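Local coordinates for protein alpha-toxin (Clostridium novyi, PDB 2VK9) that is a large clostridial cytotoxin, represented here by its catalytic domain, a GT-A-type fold that carries an N-terminal bundle of helices, at residues L2-E6 / L30-N34; E6-K10 / Y23-L27; R84-K88 / S366-I370. One frame throughout, in Å; residues are numbered along the deposited sequence.

Interaction 1 of 3, residues L2-E6 / L30-N34; sequences LITRE and LENFN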
# COMPACT_ATOMS: atom_id res chain seq x y z
N LEU A 2 -17.14 -30.53 4.86
CA LEU A 2 -17.56 -29.96 3.55
C LEU A 2 -18.72 -28.98 3.77
O LEU A 2 -19.01 -28.57 4.91
CB LEU A 2 -17.97 -31.09 2.59
CG LEU A 2 -17.55 -30.99 1.11
CD1 LEU A 2 -17.85 -32.30 0.37
CD2 LEU A 2 -18.20 -29.82 0.39
N ILE A 3 -19.37 -28.60 2.66
CA ILE A 3 -20.63 -27.86 2.67
C ILE A 3 -21.75 -28.85 2.99
O ILE A 3 -21.58 -30.07 2.84
CB ILE A 3 -20.92 -27.21 1.29
CG1 ILE A 3 -19.78 -26.30 0.86
CG2 ILE A 3 -22.15 -26.34 1.36
CD1 ILE A 3 -20.12 -25.57 -0.42
N THR A 4 -22.90 -28.32 3.42
CA THR A 4 -24.05 -29.14 3.79
C THR A 4 -24.65 -29.94 2.63
O THR A 4 -24.41 -29.62 1.46
CB THR A 4 -25.14 -28.29 4.47
OG1 THR A 4 -25.58 -27.29 3.56
CG2 THR A 4 -24.63 -27.63 5.76
N ARG A 5 -25.41 -30.97 2.96
CA ARG A 5 -26.03 -31.85 1.96
C ARG A 5 -27.29 -31.20 1.36
O ARG A 5 -27.90 -30.36 2.01
CB ARG A 5 -26.27 -33.21 2.63
CG ARG A 5 -27.59 -33.91 2.39
CD ARG A 5 -27.96 -34.71 3.65
NE ARG A 5 -28.87 -35.84 3.39
CZ ARG A 5 -29.75 -36.32 4.28
NH1 ARG A 5 -29.85 -35.76 5.48
NH2 ARG A 5 -30.54 -37.34 3.96
N GLU A 6 -27.65 -31.56 0.13
CA GLU A 6 -28.81 -30.97 -0.57
C GLU A 6 -30.13 -31.16 0.17
O GLU A 6 -30.96 -30.26 0.21
CB GLU A 6 -28.95 -31.50 -2.00
CG GLU A 6 -30.04 -30.79 -2.82
CD GLU A 6 -30.63 -31.63 -3.95
OE1 GLU A 6 -30.37 -32.85 -4.02
OE2 GLU A 6 -31.37 -31.07 -4.78
N LEU A 30 -25.54 -27.18 -5.53
CA LEU A 30 -25.15 -27.81 -4.28
C LEU A 30 -25.07 -29.33 -4.42
O LEU A 30 -24.22 -29.97 -3.80
CB LEU A 30 -26.10 -27.45 -3.15
CG LEU A 30 -25.64 -27.98 -1.78
CD1 LEU A 30 -24.34 -27.31 -1.36
CD2 LEU A 30 -26.69 -27.79 -0.73
N GLU A 31 -25.95 -29.89 -5.24
CA GLU A 31 -25.98 -31.33 -5.50
C GLU A 31 -24.66 -31.79 -6.11
O GLU A 31 -24.03 -32.73 -5.63
CB GLU A 31 -27.16 -31.67 -6.41
CG GLU A 31 -27.25 -33.12 -6.91
CD GLU A 31 -27.79 -34.07 -5.86
OE1 GLU A 31 -27.12 -34.28 -4.82
OE2 GLU A 31 -28.90 -34.61 -6.10
N ASN A 32 -24.25 -31.10 -7.17
CA ASN A 32 -23.04 -31.45 -7.91
C ASN A 32 -21.75 -31.10 -7.19
O ASN A 32 -20.78 -31.85 -7.28
CB ASN A 32 -23.07 -30.81 -9.31
CG ASN A 32 -24.18 -31.39 -10.19
OD1 ASN A 32 -24.40 -32.61 -10.24
ND2 ASN A 32 -24.89 -30.50 -10.89
N PHE A 33 -21.72 -29.98 -6.47
CA PHE A 33 -20.53 -29.59 -5.73
C PHE A 33 -20.09 -30.67 -4.74
O PHE A 33 -18.90 -30.95 -4.63
CB PHE A 33 -20.72 -28.25 -5.01
CG PHE A 33 -19.52 -27.81 -4.21
CD1 PHE A 33 -18.49 -27.10 -4.82
CD2 PHE A 33 -19.40 -28.12 -2.86
CE1 PHE A 33 -17.38 -26.70 -4.09
CE2 PHE A 33 -18.28 -27.72 -2.13
CZ PHE A 33 -17.28 -27.01 -2.74
N ASN A 34 -21.04 -31.26 -4.03
CA ASN A 34 -20.71 -32.30 -3.04
C ASN A 34 -20.07 -33.53 -3.67
O ASN A 34 -19.20 -34.16 -3.08
CB ASN A 34 -21.94 -32.69 -2.23
CG ASN A 34 -22.41 -31.59 -1.30
OD1 ASN A 34 -21.61 -30.83 -0.75
ND2 ASN A 34 -23.72 -31.50 -1.10

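Interaction 2 of 3, residues E6-K10 / Y23-L27; sequences EQLMK and YNLIL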
# COMPACT_ATOMS: atom_id res chain seq x y z
N GLU A 6 -27.65 -31.56 0.13
CA GLU A 6 -28.81 -30.97 -0.57
C GLU A 6 -30.13 -31.16 0.17
O GLU A 6 -30.96 -30.26 0.21
CB GLU A 6 -28.95 -31.50 -2.00
CG GLU A 6 -30.04 -30.79 -2.82
CD GLU A 6 -30.63 -31.63 -3.95
OE1 GLU A 6 -30.37 -32.85 -4.02
OE2 GLU A 6 -31.37 -31.07 -4.78
N GLN A 7 -30.32 -32.35 0.72
CA GLN A 7 -31.49 -32.65 1.55
C GLN A 7 -31.44 -31.81 2.83
O GLN A 7 -32.43 -31.23 3.26
CB GLN A 7 -31.51 -34.13 1.92
CG GLN A 7 -30.98 -35.07 0.84
CD GLN A 7 -31.98 -35.29 -0.29
OE1 GLN A 7 -33.11 -35.76 -0.06
NE2 GLN A 7 -31.56 -34.97 -1.53
N LEU A 8 -30.25 -31.77 3.36
CA LEU A 8 -29.97 -31.00 4.58
C LEU A 8 -30.31 -29.53 4.39
O LEU A 8 -30.71 -28.91 5.28
CB LEU A 8 -28.51 -31.17 4.98
CG LEU A 8 -28.07 -30.43 6.25
CD1 LEU A 8 -28.82 -30.96 7.46
CD2 LEU A 8 -26.57 -30.55 6.46
N MET A 9 -30.05 -29.10 3.20
CA MET A 9 -30.30 -27.72 2.80
C MET A 9 -31.79 -27.32 2.90
O MET A 9 -32.12 -26.14 2.78
CB MET A 9 -29.76 -27.48 1.40
CG MET A 9 -30.41 -26.34 0.66
SD MET A 9 -29.75 -24.77 1.19
CE MET A 9 -28.62 -24.52 -0.17
N LYS A 10 -32.67 -28.29 3.12
CA LYS A 10 -34.06 -27.98 3.49
C LYS A 10 -34.19 -27.63 5.00
O LYS A 10 -34.80 -28.33 5.81
CB LYS A 10 -35.01 -29.07 3.01
CG LYS A 10 -35.20 -29.06 1.48
CD LYS A 10 -33.98 -29.59 0.71
CE LYS A 10 -34.21 -29.65 -0.80
NZ LYS A 10 -35.02 -30.81 -1.27
N TYR A 23 -34.37 -21.34 -7.09
CA TYR A 23 -34.07 -22.09 -5.88
C TYR A 23 -33.55 -23.47 -6.25
O TYR A 23 -32.56 -23.94 -5.69
CB TYR A 23 -35.31 -22.19 -4.98
CG TYR A 23 -35.16 -22.99 -3.68
CD1 TYR A 23 -33.98 -22.96 -2.93
CD2 TYR A 23 -36.24 -23.74 -3.19
CE1 TYR A 23 -33.87 -23.69 -1.75
CE2 TYR A 23 -36.13 -24.47 -2.01
CZ TYR A 23 -34.95 -24.43 -1.29
OH TYR A 23 -34.85 -25.14 -0.12
N ASN A 24 -34.21 -24.12 -7.21
CA ASN A 24 -33.71 -25.41 -7.73
C ASN A 24 -32.30 -25.32 -8.32
O ASN A 24 -31.50 -26.26 -8.16
CB ASN A 24 -34.68 -26.00 -8.76
CG ASN A 24 -35.93 -26.59 -8.13
OD1 ASN A 24 -35.89 -27.24 -7.07
ND2 ASN A 24 -37.06 -26.38 -8.78
N LEU A 25 -32.00 -24.20 -8.99
CA LEU A 25 -30.65 -23.96 -9.52
C LEU A 25 -29.58 -24.08 -8.43
O LEU A 25 -28.56 -24.75 -8.64
CB LEU A 25 -30.56 -22.59 -10.22
CG LEU A 25 -31.18 -22.46 -11.61
CD1 LEU A 25 -30.79 -21.13 -12.24
CD2 LEU A 25 -30.79 -23.60 -12.53
N ILE A 26 -29.83 -23.45 -7.28
CA ILE A 26 -28.96 -23.54 -6.11
C ILE A 26 -28.86 -24.98 -5.66
O ILE A 26 -27.77 -25.48 -5.40
CB ILE A 26 -29.50 -22.72 -4.93
CG1 ILE A 26 -29.48 -21.23 -5.25
CG2 ILE A 26 -28.73 -23.01 -3.64
CD1 ILE A 26 -30.49 -20.43 -4.44
N LEU A 27 -30.02 -25.63 -5.57
CA LEU A 27 -30.13 -27.01 -5.09
C LEU A 27 -29.39 -27.97 -6.00
O LEU A 27 -28.89 -28.99 -5.53
CB LEU A 27 -31.59 -27.42 -4.99
CG LEU A 27 -32.30 -27.55 -3.62
CD1 LEU A 27 -31.70 -26.70 -2.50
CD2 LEU A 27 -33.77 -27.21 -3.79

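Interaction 3 of 3, residues R84-K88 / S366-I370; sequences RELIK and SQLEI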
# COMPACT_ATOMS: atom_id res chain seq x y z
N ARG A 84 -12.24 -20.82 3.37
CA ARG A 84 -11.23 -20.91 4.42
C ARG A 84 -10.52 -22.26 4.47
O ARG A 84 -9.30 -22.30 4.64
CB ARG A 84 -11.84 -20.60 5.78
CG ARG A 84 -11.98 -19.12 6.04
CD ARG A 84 -12.74 -18.82 7.32
NE ARG A 84 -11.93 -19.00 8.52
CZ ARG A 84 -12.40 -18.86 9.76
NH1 ARG A 84 -13.68 -18.53 9.96
NH2 ARG A 84 -11.60 -19.05 10.81
N GLU A 85 -11.27 -23.35 4.32
CA GLU A 85 -10.69 -24.68 4.31
C GLU A 85 -9.88 -24.93 3.05
O GLU A 85 -8.83 -25.57 3.09
CB GLU A 85 -11.76 -25.76 4.47
CG GLU A 85 -12.23 -26.00 5.91
CD GLU A 85 -11.09 -26.38 6.88
OE1 GLU A 85 -10.30 -27.31 6.56
OE2 GLU A 85 -11.00 -25.73 7.96
N LEU A 86 -10.38 -24.42 1.93
CA LEU A 86 -9.72 -24.61 0.65
C LEU A 86 -8.37 -23.89 0.63
O LEU A 86 -7.39 -24.43 0.13
CB LEU A 86 -10.60 -24.12 -0.50
CG LEU A 86 -10.06 -24.42 -1.91
CD1 LEU A 86 -9.97 -25.93 -2.17
CD2 LEU A 86 -10.90 -23.73 -2.98
N ILE A 87 -8.35 -22.68 1.19
CA ILE A 87 -7.14 -21.88 1.27
C ILE A 87 -6.11 -22.61 2.12
O ILE A 87 -4.97 -22.76 1.70
CB ILE A 87 -7.44 -20.49 1.84
CG1 ILE A 87 -8.14 -19.63 0.79
CG2 ILE A 87 -6.17 -19.79 2.30
CD1 ILE A 87 -8.77 -18.38 1.36
N LYS A 88 -6.53 -23.08 3.30
CA LYS A 88 -5.62 -23.72 4.24
C LYS A 88 -4.94 -24.98 3.73
O LYS A 88 -3.77 -25.23 4.05
CB LYS A 88 -6.31 -24.01 5.58
CG LYS A 88 -6.36 -22.79 6.46
CD LYS A 88 -7.11 -23.05 7.76
CE LYS A 88 -7.40 -21.72 8.48
NZ LYS A 88 -8.31 -21.89 9.66
N SER A 366 -1.12 -20.22 -0.53
CA SER A 366 -2.16 -20.69 -1.43
C SER A 366 -2.19 -19.82 -2.68
O SER A 366 -1.99 -18.60 -2.59
CB SER A 366 -3.52 -20.65 -0.72
OG SER A 366 -4.54 -21.14 -1.57
N GLN A 367 -2.44 -20.43 -3.84
CA GLN A 367 -2.56 -19.68 -5.09
C GLN A 367 -3.77 -18.73 -5.12
O GLN A 367 -3.92 -17.95 -6.06
CB GLN A 367 -2.59 -20.62 -6.29
CG GLN A 367 -3.87 -21.44 -6.40
CD GLN A 367 -4.02 -22.12 -7.75
OE1 GLN A 367 -3.67 -21.55 -8.81
NE2 GLN A 367 -4.55 -23.35 -7.73
N LEU A 368 -4.61 -18.81 -4.10
CA LEU A 368 -5.80 -17.97 -3.99
C LEU A 368 -5.52 -16.68 -3.22
O LEU A 368 -6.21 -15.68 -3.43
CB LEU A 368 -6.92 -18.74 -3.30
CG LEU A 368 -7.54 -19.99 -3.97
CD1 LEU A 368 -8.43 -20.72 -2.98
CD2 LEU A 368 -8.31 -19.63 -5.24
N GLU A 369 -4.52 -16.70 -2.34
CA GLU A 369 -4.26 -15.61 -1.40
C GLU A 369 -3.02 -14.77 -1.75
O GLU A 369 -2.23 -15.13 -2.62
CB GLU A 369 -4.14 -16.18 0.04
CG GLU A 369 -2.88 -17.06 0.30
CD GLU A 369 -2.85 -17.80 1.67
OE1 GLU A 369 -3.63 -17.46 2.60
OE2 GLU A 369 -2.02 -18.74 1.81
N ILE A 370 -2.90 -13.62 -1.10
CA ILE A 370 -1.62 -12.93 -0.95
C ILE A 370 -1.46 -12.83 0.55
O ILE A 370 -2.45 -12.93 1.28
CB ILE A 370 -1.59 -11.51 -1.59
CG1 ILE A 370 -2.64 -10.59 -0.96
CG2 ILE A 370 -1.77 -11.58 -3.12
CD1 ILE A 370 -2.65 -9.21 -1.54

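Interaction 1 of 3, residues L2-E6 / L30-N34
Ile3 and Leu2 push their methyl-bearing tips against one rim of the Phe33 ring, from an extended N-terminal loop that has no regular secondary structure of its own. Leu2 CD2 comes in at the ring edge, close to its plane, 3.3 Å from Phe33 CE2. Ile3 CD1 reaches the same ring carbon obliquely, so the two aliphatic ends share a single corner of the aromatic ring. The CG2 branch of Ile3 turns the other way and fits against Leu30 CD1 at 3.6 Å. Its first torsion explains the split: with chi1 at -56°, CG1 stands beside the backbone N while CG2 lies anti to it, and the two branches part toward Phe33 and Leu30, one helical turn apart. Leu30 is the bump that fills the next hollow. Its isopropyl end enters the concave side of segment 2-6, with CD1 3.6 Å from Thr4 O and CD2 3.8 Å from Glu6 CA. Asn34 supplies the hydrogen bond between the segments: ND2 donates to Thr4 O over 3.3 Å at an N-H...O angle of 158°. The acceptor lies close to the plane of the Asn34 amide, whereas the donor is tilted 31° from the carbonyl plane of Thr4. At the far end the carboxylates of Glu6 and Glu31 come near each other with no bond between them. In the fold, the N-terminal segment packs against three helices, 21-35, 42-62 and 69-90: Ile3 also packs on Phe75 and Leu79 of helix 69-90 and on Leu49 of helix 42-62, while Phe33 of helix 21-35 leans on Ile45, Lys48 and Leu49 of helix 42-62.

Interaction 2 of 3, residues E6-K10 / Y23-L27
Leu27 receives Met9 and Lys10 on its two methyl branches, with the aliphatic part of Glu6 lying across its backbone end. Met9 CG meets Leu27 CD1 at 3.4 Å, the two side chains crossing obliquely. The Met9 chain bends at chi2 (80°) and again at chi3, and this carries CE past Leu27 to Ile26 CG2, 3.8 Å away, where the methionine and isoleucine side chains stand roughly at right angles. Lys10 comes to the other branch: its CE lies 3.9 Å from Leu27 CD2, so a methylene of the lysine, rather than its amine, makes this touch. CD2 in turn sits over the centre of the Tyr23 ring, 3.9 Å above the plane, a CH-pi-like packing within the helix. The Tyr23 hydroxyl ends near the turn from Gln7 to Lys10, though its OH stays 4.1 Å from Met9 O, too far for a bond. Glu6 crosses Leu27 at about a right angle, its CG 3.5 Å from Leu27 O. Helix 42-62 backs the arrangement, with Leu55 and Tyr59 against Ile26, and Tyr59 also against Tyr23. Between the two segments the cohesion is therefore apolar: aliphatic carbon, including the methylenes of charged side chains, does the joining, and the approach of Glu6 OE2 to Leu27 O is one of two acceptors and adds no bond.

Interaction 3 of 3, residues R84-K88 / S366-I370
Ile87 and Leu86 form the close-packed part of this contact, both resting on the single methyl Leu368 CD1. Leu86 CD2 and Ile87 CG1 each lie 3.9 Å from it, the Leu86 side chain crossing that of Leu368 at about a right angle. The other Ile87 branch, CG2, lies 3.5 Å from Glu369 OE1, and Ile87 O abuts Ser366 CB at the same distance. On the solvent side, Glu85 and Lys88 of the helix are exposed and reach nothing in segment 366-370, confining the tight packing to one helix face. Glu369, its CG set between backbone N and carbonyl carbon (chi1 68°) and its chain extended, reaches back across its own type I turn: OE2 accepts the backbone N of Ser366 at 2.9 Å and a nearly straight 175°, met on the anti side, 23° out of the carboxylate plane. The same oxygen salt-bridges Arg91. Ser366 OG is hydrogen-bonded to Ser90 OG and takes a weak bond from Leu368 N. Direct contact is thus van der Waals, while the Ser366 and Glu369 side chains are satisfied by the turn, by Ser90 at the helix end and by Arg91 just after it; the arginine probably stabilises the charged carboxylate.

In the fold
From the N terminus, the chain begins as a loop that lies against helix 21-35, the helix that follows it, and closes two loops there. Residues 2-6 pair with 30-34 and residues 6-10 with 23-27, so interaction 2 nests inside interaction 1, sharing Glu6; the two touch where Leu30 meets Met9, their centres 9 Å apart. Both pin the N-terminal tail to the helical bundle. Interaction 3 opens only later, near the end of helix 69-90, and closes a loop of 277 residues at the turn before strand 371-376, the outermost strand on one side of the mixed sheet. It thereby ties the N-terminal helices to the catalytic GT-A domain.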